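Malyl-CoA lyase/beta-methylmalyl-CoA lyase (Methylobacterium extorquens, PDB 5UGR) is a magnesium-binding enzyme of the HpcH/HpaI aldolase and citrate lyase family, built on a TIM barrel and assembled from six chains. Local coordinates at residues 66-70 / 71-75; 253-257 / 258-262. All blocks are in the same frame, centred on the assembly; numbering follows the deposited sequence.

How the contacts relate
From the N terminus, the chain reaches contact 1 first, where the loop after helix 52-65 turns into strand 72-76, the third strand of the barrel. After four more barrel strands it reaches contact 2, where the eighth strand, 252-255, runs out into helix 259-268. The two are therefore opposite kinds of connection: 66-75 closes a helix-to-strand turn, and 253-262 a strand-to-helix one. They stand in series, neither nested nor crossed, with centres about 16 Å apart and nearest atoms about 7 Å apart. On the shorter way round the barrel, strands 38-42 and 16-21 lie between them; W254 of contact 2 meets F40 on the former.

Contact 1: 66-70 / 71-75; sequences LDWGN and KTMMI
The side chain of M73 lies over a face of the W68 indole across a type II' beta turn, W68 to K71, which carries the chain from helix 52-65 into strand 72-76 of the TIM barrel. Just before the turn, L66, the first residue to leave the helix, lays CB over one face of the W68 indole. D67 shapes the next step: its OD1 accepts from G69 N at 3.0 Å, an Asx turn in which the donor approaches on the anti side of the carboxylate, tilted 29° from its plane.

W68 is buried, and its indole takes M73 on the face opposite L66. The methionine bends at both chi2 (-53°) and chi3 (-57°), folding its methyl back over the benzene ring of the indole. CE of M73 stands 3.5 Å from the centroid of that W68 ring, a CH-pi contact almost above the middle of the ring. The closest pair of atoms is W68 CE3 and M73 CE, at 3.4 Å. The sulfur sits more obliquely, M73 SD lying 4.1 Å from the same W68 centroid and adding a Met-aromatic contact. The two side chains cross at about a right angle. The indole is also held at its edge, where NE1 donates to A62 O in the preceding helix, while I39 of the neighbouring strand 38-42 touches both W68 and M73.

G69 occupies the turn with a positive phi, a conformation that glycine readily adopts. N70 follows on the exposed side of the turn. The turn closes as K71 N donates to W68 O, 3.1 Å away. The aliphatic chain of K71 passes the same carbonyl before bending at chi4, where its ammonium bonds to A32 O and S34 O; along this path, K71 CG lies 3.3 Å from W68 O.

Contact 2: 253-257 / 258-262; sequences KWAIH and PSQID
With CG anti to the backbone N (chi1 -176°), H257 brings ND1 of its imidazole to S259, whose OG at chi1 68° lies between its own backbone N and carbonyl carbon. They meet where the eighth strand of the TIM barrel leads into helix 259-268. H257 ND1 takes part in two hydrogen bonds. One is a capping bond from S259 N, tilted 31° from the ring plane. The other joins H257 ND1 and S259 OG at 2.8 Å, and either could be the donor. P258 crosses the imidazole at about a right angle, its CD lying 3.6 Å from the H257 ring centroid in a CH-pi contact over one face. F232 stacks on the same imidazole.

The backbone tightens the turn as well, Q260 N donating to H257 O at 2.9 Å. Q260, extended beyond CG, reaches back alongside I256 to the end of the strand. There I256 N donates to Q260 OE1 at 2.9 Å, nearly straight, while NE2 donates to F229 O, and the bonds at both ends together fix the rotation of the amide. Nearer the backbone, A255 CB packs against Q260 CB and I261 CG1. W254, with its side chain about 6 Å from the bound magnesium ion, joins through water: the molecule donates to W254 O and to Q260 OE1, the latter at 2.7 Å.

Contact 1: 66-70 / 71-75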
ATOM      1  N   LEU A  66      43.725  -3.647  17.268  1.00 26.67           N
ATOM      2  CA  LEU A  66      43.512  -4.515  18.421  1.00 25.30           C
ATOM      3  C   LEU A  66      43.140  -5.894  17.921  1.00 26.07           C
ATOM      4  O   LEU A  66      42.737  -6.091  16.766  1.00 29.57           O
ATOM      5  CB  LEU A  66      42.372  -3.961  19.296  1.00 26.33           C
ATOM      6  CG  LEU A  66      42.695  -2.651  19.999  1.00 34.59           C
ATOM      7  CD1 LEU A  66      41.560  -2.145  20.882  1.00 26.41           C
ATOM      8  CD2 LEU A  66      44.006  -2.711  20.799  1.00 38.32           C
ATOM      9  N   ASP A  67      43.278  -6.865  18.795  1.00 26.26           N
ATOM     10  CA  ASP A  67      42.934  -8.238  18.450  1.00 24.64           C
ATOM     11  C   ASP A  67      41.547  -8.570  18.965  1.00 26.76           C
ATOM     12  O   ASP A  67      41.367  -8.879  20.150  1.00 25.66           O
ATOM     13  CB  ASP A  67      43.981  -9.166  19.080  1.00 28.72           C
ATOM     14  CG  ASP A  67      43.742 -10.647  18.783  1.00 30.58           C
ATOM     15  OD1 ASP A  67      42.754 -11.035  18.103  1.00 27.93           O
ATOM     16  OD2 ASP A  67      44.600 -11.443  19.211  1.00 40.21           O
ATOM     17  N   TRP A  68      40.586  -8.603  18.041  1.00 27.12           N
ATOM     18  CA  TRP A  68      39.199  -8.827  18.389  1.00 21.86           C
ATOM     19  C   TRP A  68      38.815 -10.307  18.254  1.00 21.49           C
ATOM     20  O   TRP A  68      37.616 -10.699  18.404  1.00 25.42           O
ATOM     21  CB  TRP A  68      38.280  -7.972  17.473  1.00 22.08           C
ATOM     22  CG  TRP A  68      38.522  -6.485  17.625  1.00 22.89           C
ATOM     23  CD1 TRP A  68      39.223  -5.710  16.767  1.00 22.11           C
ATOM     24  CD2 TRP A  68      38.112  -5.649  18.683  1.00 22.05           C
ATOM     25  NE1 TRP A  68      39.285  -4.444  17.225  1.00 24.72           N
ATOM     26  CE2 TRP A  68      38.610  -4.366  18.412  1.00 21.23           C
ATOM     27  CE3 TRP A  68      37.388  -5.852  19.850  1.00 19.25           C
ATOM     28  CZ2 TRP A  68      38.340  -3.268  19.218  1.00 23.57           C
ATOM     29  CZ3 TRP A  68      37.140  -4.758  20.668  1.00 22.65           C
ATOM     30  CH2 TRP A  68      37.638  -3.470  20.350  1.00 21.58           C
ATOM     31  N   GLY A  69      39.762 -11.166  17.936  1.00 24.45           N
ATOM     32  CA  GLY A  69      39.377 -12.543  17.726  1.00 26.18           C
ATOM     33  C   GLY A  69      38.330 -12.738  16.643  1.00 22.31           C
ATOM     34  O   GLY A  69      38.401 -12.075  15.597  1.00 22.37           O
ATOM     35  N   ASN A  70      37.405 -13.695  16.875  1.00 24.48           N
ATOM     36  CA  ASN A  70      36.339 -13.948  15.973  1.00 20.60           C
ATOM     37  C   ASN A  70      35.052 -13.240  16.389  1.00 20.22           C
ATOM     38  O   ASN A  70      33.964 -13.639  15.933  1.00 21.44           O
ATOM     39  CB  ASN A  70      36.101 -15.447  15.836  1.00 26.34           C
ATOM     40  CG  ASN A  70      35.198 -15.815  14.673  1.00 24.16           C
ATOM     41  OD1 ASN A  70      34.342 -16.749  14.820  1.00 36.94           O
ATOM     42  ND2 ASN A  70      35.312 -15.155  13.559  1.00 19.31           N
ATOM     43  N   LYS A  71      35.162 -12.212  17.234  1.00 18.57           N
ATOM     44  CA  LYS A  71      33.952 -11.432  17.621  1.00 21.00           C
ATOM     45  C   LYS A  71      33.304 -10.796  16.412  1.00 18.24           C
ATOM     46  O   LYS A  71      33.971 -10.420  15.454  1.00 20.00           O
ATOM     47  CB  LYS A  71      34.305 -10.373  18.671  1.00 21.24           C
ATOM     48  CG  LYS A  71      34.724 -10.986  20.032  1.00 21.37           C
ATOM     49  CD  LYS A  71      35.135  -9.830  20.892  1.00 29.48           C
ATOM     50  CE  LYS A  71      35.524 -10.216  22.268  1.00 32.55           C
ATOM     51  NZ  LYS A  71      36.748 -11.032  22.247  1.00 31.68           N
ATOM     52  N   THR A  72      31.978 -10.685  16.444  1.00 15.84           N
ATOM     53  CA  THR A  72      31.284  -9.853  15.452  1.00 15.40           C
ATOM     54  C   THR A  72      31.485  -8.391  15.874  1.00 16.84           C
ATOM     55  O   THR A  72      30.994  -7.988  16.931  1.00 17.73           O
ATOM     56  CB  THR A  72      29.809 -10.198  15.355  1.00 16.42           C
ATOM     57  OG1 THR A  72      29.643 -11.570  14.979  1.00 17.66           O
ATOM     58  CG2 THR A  72      29.082  -9.315  14.375  1.00 17.83           C
ATOM     59  N   MET A  73      32.172  -7.625  15.028  1.00 15.34           N
ATOM     60  CA  MET A  73      32.548  -6.253  15.360  1.00 14.14           C
ATOM     61  C   MET A  73      31.662  -5.276  14.607  1.00 13.91           C
ATOM     62  O   MET A  73      31.509  -5.337  13.373  1.00 14.95           O
ATOM     63  CB  MET A  73      34.029  -6.012  15.030  1.00 16.46           C
ATOM     64  CG  MET A  73      34.982  -6.771  15.938  1.00 18.45           C
ATOM     65  SD  MET A  73      34.712  -6.516  17.720  1.00 18.95           S
ATOM     66  CE  MET A  73      34.875  -4.715  17.835  1.00 18.33           C
ATOM     67  N   MET A  74      31.089  -4.349  15.386  1.00 14.98           N
ATOM     68  CA  MET A  74      30.092  -3.414  14.887  0.50 14.87           C
ATOM     69  C   MET A  74      30.430  -1.989  15.322  1.00 15.14           C
ATOM     70  O   MET A  74      31.139  -1.798  16.302  1.00 15.84           O
ATOM     71  CB  MET A  74      28.719  -3.865  15.446  0.50 13.44           C
ATOM     72  CG  MET A  74      27.466  -3.178  14.889  0.50 11.95           C
ATOM     73  SD  MET A  74      25.998  -4.233  15.074  0.50 12.60           S
ATOM     74  CE  MET A  74      25.877  -4.337  16.866  0.50 12.57           C
ATOM     75  N   ILE A  75      29.876  -1.009  14.617  1.00 14.24           N
ATOM     76  CA  ILE A  75      29.851   0.362  15.116  1.00 13.13           C
ATOM     77  C   ILE A  75      28.395   0.826  15.202  1.00 13.42           C
ATOM     78  O   ILE A  75      27.572   0.466  14.334  1.00 14.03           O
ATOM     79  CB  ILE A  75      30.626   1.333  14.222  1.00 13.75           C
ATOM     80  CG1 ILE A  75      30.186   1.280  12.722  1.00 14.45           C
ATOM     81  CG2 ILE A  75      32.122   1.105  14.350  1.00 16.34           C
ATOM     82  CD1 ILE A  75      30.838   2.224  11.743  1.00 15.40           C
TER

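Contact 2: 253-257 / 258-262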
ATOM      1  N   LYS A 253      21.088 -10.438  24.428  1.00 13.78           N
ATOM      2  CA  LYS A 253      20.827  -9.213  25.176  1.00 13.39           C
ATOM      3  C   LYS A 253      22.104  -8.399  25.294  1.00 13.84           C
ATOM      4  O   LYS A 253      23.252  -8.935  25.313  1.00 14.73           O
ATOM      5  CB  LYS A 253      20.282  -9.507  26.580  1.00 14.13           C
ATOM      6  CG  LYS A 253      19.799  -8.311  27.396  1.00 13.74           C
ATOM      7  CD  LYS A 253      19.052  -8.704  28.648  1.00 15.77           C
ATOM      8  CE  LYS A 253      18.680  -7.527  29.522  1.00 15.75           C
ATOM      9  NZ  LYS A 253      17.885  -6.530  28.761  1.00 14.42           N
ATOM     10  N   TRP A 254      21.892  -7.068  25.373  1.00 13.62           N
ATOM     11  CA  TRP A 254      23.016  -6.191  25.578  1.00 14.80           C
ATOM     12  C   TRP A 254      23.660  -6.377  26.958  1.00 14.89           C
ATOM     13  O   TRP A 254      22.996  -6.640  27.944  1.00 15.61           O
ATOM     14  CB  TRP A 254      22.632  -4.720  25.441  1.00 14.44           C
ATOM     15  CG  TRP A 254      22.266  -4.297  24.051  1.00 13.99           C
ATOM     16  CD1 TRP A 254      21.814  -5.070  23.001  1.00 13.35           C
ATOM     17  CD2 TRP A 254      22.232  -2.953  23.602  1.00 12.93           C
ATOM     18  NE1 TRP A 254      21.544  -4.272  21.918  1.00 13.63           N
ATOM     19  CE2 TRP A 254      21.780  -2.959  22.259  1.00 13.21           C
ATOM     20  CE3 TRP A 254      22.537  -1.748  24.205  1.00 14.48           C
ATOM     21  CZ2 TRP A 254      21.636  -1.790  21.533  1.00 15.13           C
ATOM     22  CZ3 TRP A 254      22.402  -0.593  23.503  1.00 16.94           C
ATOM     23  CH2 TRP A 254      21.937  -0.601  22.175  1.00 16.08           C
ATOM     24  N   ALA A 255      24.968  -6.121  26.963  1.00 15.18           N
ATOM     25  CA  ALA A 255      25.755  -5.905  28.158  1.00 15.68           C
ATOM     26  C   ALA A 255      26.307  -4.476  28.088  1.00 16.95           C
ATOM     27  O   ALA A 255      26.981  -4.098  27.121  1.00 18.44           O
ATOM     28  CB  ALA A 255      26.875  -6.935  28.278  1.00 18.34           C
ATOM     29  N   ILE A 256      26.018  -3.707  29.107  1.00 18.44           N
ATOM     30  CA  ILE A 256      26.558  -2.344  29.207  1.00 20.69           C
ATOM     31  C   ILE A 256      27.472  -2.209  30.422  1.00 22.95           C
ATOM     32  O   ILE A 256      27.947  -1.107  30.727  1.00 28.50           O
ATOM     33  CB  ILE A 256      25.469  -1.238  29.156  1.00 20.72           C
ATOM     34  CG1 ILE A 256      24.466  -1.361  30.279  1.00 22.67           C
ATOM     35  CG2 ILE A 256      24.741  -1.210  27.806  1.00 23.53           C
ATOM     36  CD1 ILE A 256      23.640  -0.079  30.446  1.00 23.46           C
ATOM     37  N   HIS A 257      27.724  -3.317  31.094  1.00 20.42           N
ATOM     38  CA  HIS A 257      28.718  -3.436  32.183  1.00 21.39           C
ATOM     39  C   HIS A 257      29.305  -4.814  32.055  1.00 21.39           C
ATOM     40  O   HIS A 257      28.591  -5.775  31.703  1.00 20.95           O
ATOM     41  CB  HIS A 257      28.009  -3.312  33.506  1.00 23.40           C
ATOM     42  CG  HIS A 257      28.918  -3.315  34.686  1.00 30.09           C
ATOM     43  ND1 HIS A 257      29.305  -4.472  35.345  1.00 32.73           N
ATOM     44  CD2 HIS A 257      29.506  -2.293  35.342  1.00 30.96           C
ATOM     45  CE1 HIS A 257      30.103  -4.153  36.347  1.00 32.00           C
ATOM     46  NE2 HIS A 257      30.244  -2.837  36.371  1.00 42.21           N
ATOM     47  N   PRO A 258      30.632  -4.965  32.282  1.00 23.49           N
ATOM     48  CA  PRO A 258      31.236  -6.265  32.013  1.00 24.02           C
ATOM     49  C   PRO A 258      30.615  -7.473  32.714  1.00 23.28           C
ATOM     50  O   PRO A 258      30.624  -8.590  32.180  1.00 23.95           O
ATOM     51  CB  PRO A 258      32.709  -6.057  32.440  1.00 30.24           C
ATOM     52  CG  PRO A 258      32.932  -4.596  32.339  1.00 32.57           C
ATOM     53  CD  PRO A 258      31.633  -3.958  32.701  1.00 28.51           C
ATOM     54  N   SER A 259      30.076  -7.262  33.904  1.00 23.16           N
ATOM     55  CA  SER A 259      29.377  -8.317  34.658  1.00 25.04           C
ATOM     56  C   SER A 259      28.195  -8.942  33.924  1.00 20.90           C
ATOM     57  O   SER A 259      27.837 -10.075  34.168  1.00 23.01           O
ATOM     58  CB  SER A 259      28.867  -7.783  35.978  1.00 26.59           C
ATOM     59  OG  SER A 259      27.802  -6.817  35.817  1.00 27.22           O
ATOM     60  N   GLN A 260      27.637  -8.203  32.997  1.00 18.81           N
ATOM     61  CA  GLN A 260      26.467  -8.684  32.287  1.00 17.53           C
ATOM     62  C   GLN A 260      26.774  -9.670  31.157  1.00 18.05           C
ATOM     63  O   GLN A 260      25.900 -10.415  30.727  1.00 18.74           O
ATOM     64  CB  GLN A 260      25.637  -7.530  31.786  1.00 17.14           C
ATOM     65  CG  GLN A 260      25.036  -6.709  32.887  1.00 18.31           C
ATOM     66  CD  GLN A 260      24.362  -5.459  32.416  1.00 16.46           C
ATOM     67  OE1 GLN A 260      24.602  -4.965  31.298  1.00 17.23           O
ATOM     68  NE2 GLN A 260      23.544  -4.884  33.279  1.00 17.28           N
ATOM     69  N   ILE A 261      28.026  -9.718  30.728  1.00 16.33           N
ATOM     70  CA  ILE A 261      28.424 -10.602  29.637  1.00 17.07           C
ATOM     71  C   ILE A 261      28.198 -12.063  29.952  1.00 17.14           C
ATOM     72  O   ILE A 261      27.568 -12.769  29.151  1.00 17.92           O
ATOM     73  CB  ILE A 261      29.892 -10.369  29.236  1.00 19.18           C
ATOM     74  CG1 ILE A 261      30.102  -8.938  28.698  1.00 19.14           C
ATOM     75  CG2 ILE A 261      30.345 -11.360  28.181  1.00 20.11           C
ATOM     76  CD1 ILE A 261      31.560  -8.536  28.558  1.00 22.50           C
ATOM     77  N   ASP A 262      28.671 -12.528  31.120  1.00 18.02           N
ATOM     78  CA  ASP A 262      28.528 -13.943  31.470  1.00 19.26           C
ATOM     79  C   ASP A 262      27.044 -14.268  31.692  1.00 18.22           C
ATOM     80  O   ASP A 262      26.587 -15.382  31.388  1.00 19.87           O
ATOM     81  CB  ASP A 262      29.333 -14.279  32.729  1.00 20.84           C
ATOM     82  CG  ASP A 262      30.832 -14.391  32.464  1.00 29.23           C
ATOM     83  OD1 ASP A 262      31.286 -14.384  31.304  1.00 29.30           O
ATOM     84  OD2 ASP A 262      31.571 -14.440  33.460  1.00 32.16           O
TER
HETATM   85  O   HOH W   1      22.543  -4.390  29.577  1.00 16.96           O